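Local coordinates for protein LBCATS-a (Synthetic construct, PDB 5EY5) that is a synthetic tryptophan synthase alpha chain that binds sn-glycerol-3-phosphate and probably cleaves indole-3-glycerol phosphate to indole and glyceraldehyde-3-phosphate, at residues 33-37 with 84-88; 81-85 with 96-100; 235-240 with 253-257. One frame throughout, in Å; residues are numbered along the deposited sequence.

Interaction 1 of 3, residues 33-37 with 84-88; sequences TLELV and MVREL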
loop_
_atom_site.group_PDB
_atom_site.type_symbol
_atom_site.label_atom_id
_atom_site.label_comp_id
_atom_site.label_asym_id
_atom_site.label_seq_id
_atom_site.Cartn_x
_atom_site.Cartn_y
_atom_site.Cartn_z
ATOM N N THR A 33 -12.242 -49.393 11.139
ATOM C CA THR A 33 -12.497 -49.044 12.531
ATOM C C THR A 33 -13.138 -50.204 13.273
ATOM O O THR A 33 -12.706 -50.573 14.375
ATOM C CB THR A 33 -13.408 -47.812 12.619
ATOM O OG1 THR A 33 -12.858 -46.725 11.856
ATOM C CG2 THR A 33 -13.563 -47.389 14.067
ATOM N N LEU A 34 -14.227 -50.727 12.725
ATOM C CA LEU A 34 -14.879 -51.906 13.277
ATOM C C LEU A 34 -13.870 -53.016 13.552
ATOM O O LEU A 34 -13.779 -53.529 14.671
ATOM C CB LEU A 34 -15.957 -52.391 12.303
ATOM C CG LEU A 34 -16.935 -53.416 12.860
ATOM C CD1 LEU A 34 -17.464 -52.902 14.194
ATOM C CD2 LEU A 34 -18.057 -53.618 11.870
ATOM N N GLU A 35 -13.129 -53.431 12.519
ATOM C CA GLU A 35 -12.068 -54.418 12.717
ATOM C C GLU A 35 -11.137 -54.010 13.856
ATOM O O GLU A 35 -10.759 -54.847 14.683
ATOM C CB GLU A 35 -11.270 -54.604 11.429
ATOM C CG GLU A 35 -11.893 -55.556 10.425
ATOM C CD GLU A 35 -10.847 -56.216 9.527
ATOM O OE1 GLU A 35 -10.458 -55.604 8.505
ATOM O OE2 GLU A 35 -10.409 -57.347 9.856
ATOM N N LEU A 36 -10.785 -52.720 13.931
ATOM C CA LEU A 36 -9.863 -52.244 14.964
ATOM C C LEU A 36 -10.479 -52.348 16.351
ATOM O O LEU A 36 -9.832 -52.825 17.292
ATOM C CB LEU A 36 -9.434 -50.803 14.674
ATOM C CG LEU A 36 -8.478 -50.704 13.485
ATOM C CD1 LEU A 36 -8.239 -49.260 13.074
ATOM C CD2 LEU A 36 -7.167 -51.422 13.797
ATOM N N VAL A 37 -11.735 -51.912 16.499
ATOM C CA VAL A 37 -12.418 -52.051 17.782
ATOM C C VAL A 37 -12.384 -53.499 18.240
ATOM O O VAL A 37 -12.041 -53.799 19.392
ATOM C CB VAL A 37 -13.861 -51.533 17.690
ATOM C CG1 VAL A 37 -14.592 -51.789 19.015
ATOM C CG2 VAL A 37 -13.866 -50.044 17.310
ATOM N N MET A 84 -22.101 -48.026 12.886
ATOM C CA MET A 84 -21.001 -48.922 13.218
ATOM C C MET A 84 -21.102 -49.396 14.662
ATOM O O MET A 84 -20.896 -50.581 14.947
ATOM C CB MET A 84 -19.660 -48.225 12.970
ATOM C CG MET A 84 -18.472 -49.172 12.949
ATOM S SD MET A 84 -17.061 -48.458 13.804
ATOM C CE MET A 84 -17.602 -48.696 15.490
ATOM N N VAL A 85 -21.431 -48.490 15.591
ATOM C CA VAL A 85 -21.616 -48.909 16.982
ATOM C C VAL A 85 -22.767 -49.900 17.100
ATOM O O VAL A 85 -22.710 -50.848 17.900
ATOM C CB VAL A 85 -21.817 -47.675 17.894
ATOM C CG1 VAL A 85 -22.117 -48.103 19.335
ATOM C CG2 VAL A 85 -20.586 -46.805 17.854
ATOM N N ARG A 86 -23.806 -49.744 16.283
ATOM C CA ARG A 86 -24.899 -50.708 16.352
ATOM C C ARG A 86 -24.485 -52.055 15.774
ATOM O O ARG A 86 -24.847 -53.103 16.317
ATOM C CB ARG A 86 -26.144 -50.161 15.652
ATOM C CG ARG A 86 -26.854 -49.086 16.475
ATOM C CD ARG A 86 -28.256 -48.787 15.962
ATOM N NE ARG A 86 -28.259 -48.400 14.553
ATOM C CZ ARG A 86 -28.102 -47.153 14.111
ATOM N NH1 ARG A 86 -27.933 -46.152 14.970
ATOM N NH2 ARG A 86 -28.119 -46.905 12.806
ATOM N N GLU A 87 -23.708 -52.058 14.689
ATOM C CA GLU A 87 -23.138 -53.323 14.235
ATOM C C GLU A 87 -22.274 -53.929 15.328
ATOM O O GLU A 87 -22.332 -55.136 15.583
ATOM C CB GLU A 87 -22.326 -53.131 12.951
ATOM C CG GLU A 87 -23.048 -52.361 11.867
ATOM C CD GLU A 87 -24.484 -52.821 11.689
ATOM O OE1 GLU A 87 -24.696 -53.976 11.258
ATOM O OE2 GLU A 87 -25.402 -52.026 11.997
ATOM N N LEU A 88 -21.481 -53.100 16.002
ATOM C CA LEU A 88 -20.717 -53.587 17.144
ATOM C C LEU A 88 -21.625 -54.256 18.167
ATOM O O LEU A 88 -21.382 -55.393 18.582
ATOM C CB LEU A 88 -19.959 -52.435 17.786
ATOM C CG LEU A 88 -18.445 -52.581 17.763
ATOM C CD1 LEU A 88 -17.805 -51.294 18.274
ATOM C CD2 LEU A 88 -17.999 -53.805 18.580
#
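Between Leu-34 and Met-84, and along the rest of this helix pair, no ring or other flat group enters the contact, so it has no faces or edges to be covered. The planar group closest to playing a part is the carboxylate of Glu-87, and it leads away from helix 33-37; this residue touches through CB, 4.4 Å from Leu-34 CD2, at the margin of the seam. What remains is an instructive case of fit between branched chains and one flexible thioether. Met-84 sends CG out anti to its backbone N (chi1 -165°) and then bends at the next two torsions. The bend sets its sulfur SD 3.7 Å from Thr-33 CG2, the two side chains crossing at about a right angle, and turns the terminal CE back to 4.4 Å from Val-37 CG2. Thr-33 offers its methyl to the neighbouring helix, while its hydroxyl OG1 is hydrogen-bonded to Gly-26 N and Asp-29 O. Leu-34 runs past Met-84 and Leu-88 in the opposite direction to both. Its CD1 touches each of them, 4.1 Å from Met-84 CG and 3.7 Å from Leu-88 CG. One turn further on, Val-37 CG1 presses to 3.3 Å from Leu-88 CD1, closer than carbons usually pack. Leu-88 also departs from a staggered first torsion (chi1 -118°), which suggests local strain or some uncertainty in the placement of that methyl. The segment axes approach to 10.6 Å and cross at -40°. Beneath them, Thr-33, Val-37 and Met-84 all rest on Leu-50 of strand 48-51. Two neighbouring helices meeting over the strand that lies between them in sequence is the arrangement of the outer layer of a TIM barrel, here between helices 30-42 and 78-91.

Interaction 2 of 3, residues 81-85 with 96-100; sequences VFEMV and PIVFL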
loop_
_atom_site.group_PDB
_atom_site.type_symbol
_atom_site.label_atom_id
_atom_site.label_comp_id
_atom_site.label_asym_id
_atom_site.label_seq_id
_atom_site.Cartn_x
_atom_site.Cartn_y
_atom_site.Cartn_z
ATOM N N VAL A 81 -21.011 -43.441 12.295
ATOM C CA VAL A 81 -20.357 -44.053 13.447
ATOM C C VAL A 81 -21.399 -44.716 14.348
ATOM O O VAL A 81 -21.168 -45.808 14.884
ATOM C CB VAL A 81 -19.505 -43.009 14.193
ATOM C CG1 VAL A 81 -18.589 -43.693 15.250
ATOM C CG2 VAL A 81 -18.654 -42.230 13.183
ATOM N N PHE A 82 -22.578 -44.091 14.484
ATOM C CA PHE A 82 -23.696 -44.723 15.188
ATOM C C PHE A 82 -24.039 -46.086 14.595
ATOM O O PHE A 82 -24.251 -47.060 15.326
ATOM C CB PHE A 82 -24.918 -43.807 15.151
ATOM C CG PHE A 82 -24.885 -42.698 16.169
ATOM C CD1 PHE A 82 -24.473 -42.940 17.469
ATOM C CD2 PHE A 82 -25.285 -41.418 15.826
ATOM C CE1 PHE A 82 -24.452 -41.918 18.403
ATOM C CE2 PHE A 82 -25.270 -40.394 16.765
ATOM C CZ PHE A 82 -24.849 -40.640 18.043
ATOM N N GLU A 83 -24.139 -46.171 13.265
ATOM C CA GLU A 83 -24.459 -47.453 12.648
ATOM C C GLU A 83 -23.357 -48.470 12.906
ATOM O O GLU A 83 -23.630 -49.658 13.113
ATOM C CB GLU A 83 -24.697 -47.281 11.148
ATOM N N MET A 84 -22.101 -48.026 12.886
ATOM C CA MET A 84 -21.001 -48.922 13.218
ATOM C C MET A 84 -21.102 -49.396 14.662
ATOM O O MET A 84 -20.896 -50.581 14.947
ATOM C CB MET A 84 -19.660 -48.225 12.970
ATOM C CG MET A 84 -18.472 -49.172 12.949
ATOM S SD MET A 84 -17.061 -48.458 13.804
ATOM C CE MET A 84 -17.602 -48.696 15.490
ATOM N N VAL A 85 -21.431 -48.490 15.591
ATOM C CA VAL A 85 -21.616 -48.909 16.982
ATOM C C VAL A 85 -22.767 -49.900 17.100
ATOM O O VAL A 85 -22.710 -50.848 17.900
ATOM C CB VAL A 85 -21.817 -47.675 17.894
ATOM C CG1 VAL A 85 -22.117 -48.103 19.335
ATOM C CG2 VAL A 85 -20.586 -46.805 17.854
ATOM N N PRO A 96 -17.435 -50.980 26.937
ATOM C CA PRO A 96 -17.885 -49.587 26.986
ATOM C C PRO A 96 -17.305 -48.802 25.822
ATOM O O PRO A 96 -16.119 -48.915 25.498
ATOM C CB PRO A 96 -17.358 -49.081 28.338
ATOM C CG PRO A 96 -17.102 -50.338 29.139
ATOM C CD PRO A 96 -16.670 -51.359 28.137
ATOM N N ILE A 97 -18.159 -48.011 25.188
ATOM C CA ILE A 97 -17.788 -47.168 24.056
ATOM C C ILE A 97 -18.012 -45.723 24.468
ATOM O O ILE A 97 -19.079 -45.385 24.998
ATOM C CB ILE A 97 -18.607 -47.514 22.797
ATOM C CG1 ILE A 97 -18.286 -48.926 22.328
ATOM C CG2 ILE A 97 -18.345 -46.495 21.661
ATOM C CD1 ILE A 97 -16.897 -49.051 21.749
ATOM N N VAL A 98 -16.999 -44.886 24.252
ATOM C CA VAL A 98 -17.063 -43.450 24.507
ATOM C C VAL A 98 -16.840 -42.732 23.185
ATOM O O VAL A 98 -15.893 -43.057 22.456
ATOM C CB VAL A 98 -16.014 -43.010 25.544
ATOM C CG1 VAL A 98 -16.000 -41.476 25.688
ATOM C CG2 VAL A 98 -16.300 -43.674 26.886
ATOM N N PHE A 99 -17.726 -41.781 22.869
ATOM C CA PHE A 99 -17.538 -40.860 21.751
ATOM C C PHE A 99 -16.771 -39.641 22.235
ATOM O O PHE A 99 -17.188 -38.985 23.198
ATOM C CB PHE A 99 -18.869 -40.398 21.149
ATOM C CG PHE A 99 -19.436 -41.323 20.125
ATOM C CD1 PHE A 99 -18.852 -42.555 19.889
ATOM C CD2 PHE A 99 -20.555 -40.956 19.385
ATOM C CE1 PHE A 99 -19.388 -43.418 18.936
ATOM C CE2 PHE A 99 -21.092 -41.798 18.436
ATOM C CZ PHE A 99 -20.502 -43.040 18.207
ATOM N N LEU A 100 -15.663 -39.325 21.560
ATOM C CA LEU A 100 -14.937 -38.088 21.808
ATOM C C LEU A 100 -15.260 -37.189 20.631
ATOM O O LEU A 100 -14.933 -37.509 19.481
ATOM C CB LEU A 100 -13.433 -38.338 21.967
ATOM C CG LEU A 100 -12.531 -37.170 22.374
ATOM C CD1 LEU A 100 -11.250 -37.701 23.023
ATOM C CD2 LEU A 100 -12.212 -36.273 21.170
#
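Phe-99 and Phe-82 both carry CG anti to their own carbonyl carbon (chi1 -85° and -80°), and these torsions bring the two rings together from strand and helix. The rings cross obliquely, with centroids 5.3 Å apart and planes inclined at 34°. Their closest atoms are Phe-82 CE1 and Phe-99 CE2, separated by 3.4 Å. The same aromatic ring of Phe-99 is gripped by two valines one helical turn apart. Val-81 CG1 approaches CZ of Phe-99 obliquely at 3.6 Å, whereas Val-85 brings its CG2 to the ring edge, near the ring plane, 3.8 Å from CE1 of Phe-99. This is the helix-on-strand layer of a TIM barrel: helix 78-91 packs on the outside of strand 97-100, which follows it in the chain, and the two segments run almost antiparallel with axes 11.5 Å apart. The pair completes the crossover from strand 48-51 to its parallel neighbour 97-100. Phe-99 faces the helix layer, while the adjacent Leu-100 belongs to the ligand pocket and touches the bound sn-glycerol-3-phosphate. With an alanine in place of Phe-99, a gap would probably open between strand and helix, Val-81 and Val-85 losing the ring they share and the Phe-82 ring becoming freer to turn. Toward the start of the strand the contact thins, with Ile-97 CG2 and Val-85 CG2 4.4 Å apart. The Phe-82 side chain also packs against Cys-118 and Ala-121 of helix 111-121.

Interaction 3 of 3, residues 235-240 with 253-257; sequences AIVKRI and VREFV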
loop_
_atom_site.group_PDB
_atom_site.type_symbol
_atom_site.label_atom_id
_atom_site.label_comp_id
_atom_site.label_asym_id
_atom_site.label_seq_id
_atom_site.Cartn_x
_atom_site.Cartn_y
_atom_site.Cartn_z
ATOM N N ALA A 235 -0.388 -42.559 19.864
ATOM C CA ALA A 235 0.555 -43.628 19.557
ATOM C C ALA A 235 -0.109 -44.759 18.777
ATOM O O ALA A 235 0.547 -45.407 17.956
ATOM C CB ALA A 235 1.189 -44.159 20.837
ATOM N N ILE A 236 -1.395 -45.022 19.027
ATOM C CA ILE A 236 -2.090 -46.077 18.295
ATOM C C ILE A 236 -2.455 -45.598 16.902
ATOM O O ILE A 236 -2.354 -46.345 15.918
ATOM C CB ILE A 236 -3.346 -46.519 19.061
ATOM C CG1 ILE A 236 -2.975 -47.134 20.400
ATOM C CG2 ILE A 236 -4.181 -47.484 18.180
ATOM C CD1 ILE A 236 -4.178 -47.420 21.296
ATOM N N VAL A 237 -2.896 -44.341 16.808
ATOM C CA VAL A 237 -3.220 -43.755 15.521
ATOM C C VAL A 237 -2.005 -43.714 14.610
ATOM O O VAL A 237 -2.137 -43.839 13.385
ATOM C CB VAL A 237 -3.811 -42.347 15.731
ATOM C CG1 VAL A 237 -3.894 -41.635 14.403
ATOM C CG2 VAL A 237 -5.178 -42.452 16.374
ATOM N N LYS A 238 -0.809 -43.518 15.175
ATOM C CA LYS A 238 0.403 -43.579 14.355
ATOM C C LYS A 238 0.507 -44.924 13.649
ATOM O O LYS A 238 0.828 -45.004 12.452
ATOM C CB LYS A 238 1.648 -43.358 15.213
ATOM C CG LYS A 238 1.621 -42.143 16.109
ATOM C CD LYS A 238 3.032 -41.586 16.303
ATOM C CE LYS A 238 3.202 -40.922 17.659
ATOM N NZ LYS A 238 3.306 -41.927 18.758
ATOM N N ARG A 239 0.240 -46.003 14.377
ATOM C CA ARG A 239 0.393 -47.309 13.758
ATOM C C ARG A 239 -0.642 -47.522 12.668
ATOM O O ARG A 239 -0.360 -48.191 11.667
ATOM C CB ARG A 239 0.324 -48.399 14.820
ATOM C CG ARG A 239 1.684 -48.681 15.404
ATOM C CD ARG A 239 1.723 -48.496 16.897
ATOM N NE ARG A 239 3.078 -48.727 17.382
ATOM C CZ ARG A 239 3.796 -47.830 18.042
ATOM N NH1 ARG A 239 3.276 -46.640 18.329
ATOM N NH2 ARG A 239 5.026 -48.134 18.436
ATOM N N ILE A 240 -1.829 -46.938 12.826
ATOM C CA ILE A 240 -2.811 -46.986 11.756
ATOM C C ILE A 240 -2.330 -46.193 10.555
ATOM O O ILE A 240 -2.430 -46.649 9.408
ATOM C CB ILE A 240 -4.171 -46.485 12.264
ATOM C CG1 ILE A 240 -4.692 -47.453 13.332
ATOM C CG2 ILE A 240 -5.140 -46.339 11.093
ATOM C CD1 ILE A 240 -5.758 -46.874 14.225
ATOM N N VAL A 253 -1.526 -52.655 15.268
ATOM C CA VAL A 253 -2.280 -52.108 16.392
ATOM C C VAL A 253 -2.464 -53.174 17.467
ATOM O O VAL A 253 -2.224 -52.931 18.656
ATOM C CB VAL A 253 -3.626 -51.536 15.909
ATOM C CG1 VAL A 253 -4.564 -51.343 17.069
ATOM C CG2 VAL A 253 -3.409 -50.219 15.185
ATOM N N ARG A 254 -2.876 -54.382 17.066
ATOM C CA ARG A 254 -3.045 -55.446 18.051
ATOM C C ARG A 254 -1.743 -55.726 18.794
ATOM O O ARG A 254 -1.747 -55.915 20.015
ATOM C CB ARG A 254 -3.561 -56.726 17.390
ATOM C CG ARG A 254 -4.008 -57.766 18.407
ATOM C CD ARG A 254 -4.444 -59.099 17.786
ATOM N NE ARG A 254 -4.031 -59.255 16.398
ATOM C CZ ARG A 254 -4.871 -59.258 15.368
ATOM N NH1 ARG A 254 -6.175 -59.124 15.575
ATOM N NH2 ARG A 254 -4.407 -59.413 14.130
ATOM N N GLU A 255 -0.620 -55.765 18.074
ATOM C CA GLU A 255 0.651 -56.053 18.725
ATOM C C GLU A 255 1.028 -54.939 19.687
ATOM O O GLU A 255 1.445 -55.207 20.820
ATOM C CB GLU A 255 1.749 -56.270 17.682
ATOM N N PHE A 256 0.861 -53.682 19.262
ATOM C CA PHE A 256 1.207 -52.559 20.129
ATOM C C PHE A 256 0.332 -52.547 21.371
ATOM O O PHE A 256 0.825 -52.360 22.492
ATOM C CB PHE A 256 1.077 -51.237 19.367
ATOM C CG PHE A 256 1.457 -50.025 20.185
ATOM C CD1 PHE A 256 0.549 -49.003 20.397
ATOM C CD2 PHE A 256 2.724 -49.913 20.738
ATOM C CE1 PHE A 256 0.887 -47.894 21.155
ATOM C CE2 PHE A 256 3.073 -48.799 21.492
ATOM C CZ PHE A 256 2.150 -47.790 21.701
ATOM N N VAL A 257 -0.975 -52.754 21.193
ATOM C CA VAL A 257 -1.886 -52.666 22.322
ATOM C C VAL A 257 -1.726 -53.853 23.257
ATOM O O VAL A 257 -2.045 -53.755 24.443
ATOM C CB VAL A 257 -3.323 -52.511 21.805
ATOM C CG1 VAL A 257 -4.339 -52.684 22.934
ATOM C CG2 VAL A 257 -3.477 -51.135 21.155
#
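Arg-239 and Phe-256 supply the electrostatic part of this contact, a cation-pi stack between antiparallel helices. The guanidinium lies flat over one face of the ring, planes 7° apart, with CZ of Arg-239 3.7 Å from the Phe-256 centroid and displaced toward the rim. The aliphatic part of the arginine joins in, its CD standing 3.6 Å from Phe-256 CG, so methylene and guanidinium together cover that face. Hydrogen bonding fixes the rotation of the charged group. Arg-239 NH1 donates back along its own helix to Ala-235 O at 3.0 Å, fairly straight at 159°. The acceptor lies in the guanidinium plane, although the donor stands above the plane of the carbonyl. One bond at the edge and one ring on the face thus restrain the same group in two directions.

Apolar contacts make up the rest. Ile-236 CG1 comes to the edge of the Phe-256 ring, in its plane, 4.0 Å from CD1 of that ring, and the chain continues until Ile-236 CD1 reaches Val-257 CG2 at 3.8 Å. Ala-235 CB touches the ring obliquely near CE1 and CZ. Val-253 holds CG2 anti to its carbonyl carbon, where it meets Ile-240 CG1 at 3.6 Å. The segment axes are inclined at 155°, and Val-253 and Ile-240 also pack on Leu-36 of helix 30-42. Such a short extra helix after the last barrel strand, backed by the closing helix, is familiar in phosphate-binding TIM barrels: helix 234-241 begins at Ser-234 of the sn-glycerol-3-phosphate pocket, and helix 249-263 packs against it from outside.

How the interactions relate
From the N terminus, interaction 1 closes the longest loop, bringing helix 30-42 against helix 78-91 across a span that includes strand 48-51 and helix 62-73. Interaction 2 opens just before interaction 1 has closed, on the shared Met-84 and Val-85, and ends beyond it, so the two cross rather than nest. It closes the short helix-to-strand connection from 78-91 to 97-100; Leu-88 CD1 and Ile-97 CD1, 4.2 Å apart, join the two. Interaction 3, late in the chain between helices 234-241 and 249-263, neither nests nor crosses, yet meets interaction 1 where Leu-36 packs on Ile-240 and Val-253. The last two helices thereby pack on helix 30-42, beside the junction of strands 229-232 and 18-24.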